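Local coordinates for uncharacterized protein POB3N (Chaetomium thermophilum var. thermophilum, PDB 4KHB), which forms part of the FACT complex, a histone chaperone that probably reorganizes nucleosomes during transcription, DNA replication and DNA repair, at residues 62-67 with 117-122. Sequence-based numbering, arbitrary orientation.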
loop_
_atom_site.group_PDB
_atom_site.type_symbol
_atom_site.label_atom_id
_atom_site.label_comp_id
_atom_site.label_asym_id
_atom_site.label_seq_id
_atom_site.Cartn_x
_atom_site.Cartn_y
_atom_site.Cartn_z
ATOM N N GLU H 62 -6.700 1.368 10.528
ATOM C CA GLU H 62 -7.393 1.975 9.403
ATOM C C GLU H 62 -8.787 1.394 9.209
ATOM O O GLU H 62 -8.968 0.174 9.242
ATOM C CB GLU H 62 -6.567 1.778 8.127
ATOM C CG GLU H 62 -7.213 2.324 6.861
ATOM C CD GLU H 62 -6.511 1.857 5.601
ATOM O OE1 GLU H 62 -6.698 0.686 5.211
ATOM O OE2 GLU H 62 -5.772 2.665 5.001
ATOM N N VAL H 63 -9.766 2.269 9.004
ATOM C CA VAL H 63 -11.064 1.850 8.495
ATOM C C VAL H 63 -11.099 2.202 7.016
ATOM O O VAL H 63 -11.028 3.376 6.651
ATOM C CB VAL H 63 -12.226 2.556 9.215
ATOM C CG1 VAL H 63 -13.547 2.228 8.536
ATOM C CG2 VAL H 63 -12.268 2.153 10.675
ATOM N N LYS H 64 -11.188 1.184 6.167
ATOM C CA LYS H 64 -11.295 1.404 4.732
ATOM C C LYS H 64 -12.747 1.247 4.321
ATOM O O LYS H 64 -13.328 0.172 4.484
ATOM C CB LYS H 64 -10.411 0.415 3.965
ATOM C CG LYS H 64 -10.350 0.652 2.465
ATOM C CD LYS H 64 -9.868 -0.594 1.738
ATOM C CE LYS H 64 -8.393 -0.842 1.998
ATOM N NZ LYS H 64 -7.706 -1.439 0.820
ATOM N N ILE H 65 -13.334 2.313 3.785
ATOM C CA ILE H 65 -14.738 2.268 3.391
ATOM C C ILE H 65 -14.891 2.064 1.892
ATOM O O ILE H 65 -14.334 2.814 1.083
ATOM C CB ILE H 65 -15.503 3.536 3.830
ATOM C CG1 ILE H 65 -15.525 3.643 5.357
ATOM C CG2 ILE H 65 -16.935 3.500 3.321
ATOM C CD1 ILE H 65 -16.081 4.955 5.883
ATOM N N LEU H 66 -15.650 1.030 1.541
ATOM C CA LEU H 66 -15.918 0.686 0.155
ATOM C C LEU H 66 -17.275 1.251 -0.246
ATOM O O LEU H 66 -18.302 0.900 0.341
ATOM C CB LEU H 66 -15.893 -0.837 -0.005
ATOM C CG LEU H 66 -14.673 -1.500 0.641
ATOM C CD1 LEU H 66 -14.858 -3.000 0.805
ATOM C CD2 LEU H 66 -13.424 -1.201 -0.168
ATOM N N GLN H 67 -17.270 2.133 -1.241
ATOM C CA GLN H 67 -18.493 2.763 -1.734
ATOM C C GLN H 67 -19.323 1.786 -2.571
ATOM O O GLN H 67 -18.788 0.801 -3.086
ATOM C CB GLN H 67 -18.149 4.020 -2.543
ATOM C CG GLN H 67 -17.592 5.180 -1.709
ATOM C CD GLN H 67 -17.062 6.318 -2.564
ATOM O OE1 GLN H 67 -17.235 6.328 -3.782
ATOM N NE2 GLN H 67 -16.401 7.278 -1.929
ATOM N N LYS H 117 -13.431 -4.288 -7.609
ATOM C CA LYS H 117 -14.396 -3.246 -7.932
ATOM C C LYS H 117 -13.793 -1.842 -7.903
ATOM O O LYS H 117 -14.078 -1.016 -8.775
ATOM C CB LYS H 117 -15.569 -3.346 -6.956
ATOM C CG LYS H 117 -16.656 -2.307 -7.140
ATOM C CD LYS H 117 -17.804 -2.611 -6.191
ATOM C CE LYS H 117 -18.923 -1.603 -6.319
ATOM N NZ LYS H 117 -20.057 -1.919 -5.406
ATOM N N ALA H 118 -12.958 -1.575 -6.903
ATOM C CA ALA H 118 -12.389 -0.241 -6.727
ATOM C C ALA H 118 -10.866 -0.240 -6.644
ATOM O O ALA H 118 -10.242 0.817 -6.727
ATOM C CB ALA H 118 -12.981 0.430 -5.492
ATOM N N GLU H 119 -10.268 -1.417 -6.478
ATOM C CA GLU H 119 -8.826 -1.500 -6.258
ATOM C C GLU H 119 -8.168 -2.654 -7.000
ATOM O O GLU H 119 -8.779 -3.706 -7.211
ATOM C CB GLU H 119 -8.513 -1.645 -4.762
ATOM C CG GLU H 119 -8.821 -0.419 -3.916
ATOM C CD GLU H 119 -8.384 -0.579 -2.471
ATOM O OE1 GLU H 119 -8.850 -1.528 -1.806
ATOM O OE2 GLU H 119 -7.567 0.241 -2.004
ATOM N N LEU H 120 -6.911 -2.450 -7.377
ATOM C CA LEU H 120 -6.059 -3.546 -7.810
ATOM C C LEU H 120 -5.326 -4.078 -6.586
ATOM O O LEU H 120 -4.538 -3.359 -5.963
ATOM C CB LEU H 120 -5.062 -3.069 -8.871
ATOM C CG LEU H 120 -4.001 -4.079 -9.308
ATOM C CD1 LEU H 120 -4.656 -5.371 -9.749
ATOM C CD2 LEU H 120 -3.140 -3.524 -10.433
ATOM N N THR H 121 -5.590 -5.333 -6.236
ATOM C CA THR H 121 -5.021 -5.929 -5.033
ATOM C C THR H 121 -3.982 -6.978 -5.406
ATOM O O THR H 121 -4.206 -7.784 -6.311
ATOM C CB THR H 121 -6.120 -6.601 -4.181
ATOM O OG1 THR H 121 -7.081 -5.620 -3.765
ATOM C CG2 THR H 121 -5.523 -7.267 -2.949
ATOM N N PHE H 122 -2.847 -6.967 -4.710
ATOM C CA PHE H 122 -1.869 -8.039 -4.844
ATOM C C PHE H 122 -1.922 -8.940 -3.616
ATOM O O PHE H 122 -1.538 -8.534 -2.514
ATOM C CB PHE H 122 -0.457 -7.485 -5.053
ATOM C CG PHE H 122 0.537 -8.523 -5.490
ATOM C CD1 PHE H 122 0.575 -8.949 -6.811
ATOM C CD2 PHE H 122 1.432 -9.072 -4.581
ATOM C CE1 PHE H 122 1.486 -9.907 -7.219
ATOM C CE2 PHE H 122 2.347 -10.030 -4.981
ATOM C CZ PHE H 122 2.374 -10.448 -6.302
#
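K64 and E119 approach from opposite directions and join in a salt bridge between two PH-like modules of the chain. Segment 62-67 lies in the N-terminal PH domain of this Pob3 fragment, and segment 117-122 in the SSRP1-family module that follows, so the contact is an interdomain one, and a small one: the two segments bury just 152 Å² between them. Its close part is the ion pair. The ammonium NZ of K64 lies 2.9 Å from OE1 of E119, on the syn lone pair of that oxygen, and makes a second, weak hydrogen bond of 3.3 Å to OE2, so the one ammonium group meets both carboxylate oxygens, unequally. Lysine suits this place because its long chain can reach from one sheet to the other: CG stands anti to the backbone N (chi1 -174°), and bends at chi3 and chi4 bring the tip onto the carboxylate. Glutamate answers it with a chain extended beyond CG. E131, on strand 127-133, adds a long, weak ion pair to the same NZ, so the lysine probably also offsets some of the negative charge gathered there. A methionine in place of K64 would probably leave the E119 carboxylate without its cationic mate and remove the charge facing E131.

The other end is looser. K117 is exposed, and its fully extended chain carries NZ past Q67 to the backbone oxygen of R68, which it hydrogen-bonds; a long lysine chain suits an exposed edge, since it can reach a backbone carbonyl across it. The carbonyl O of K117 accepts a hydrogen bond from the hydroxyl of S70, in the same loop. Against Q67 itself there is mere proximity, with NZ of K117 stopping 3.8 Å from O of Q67.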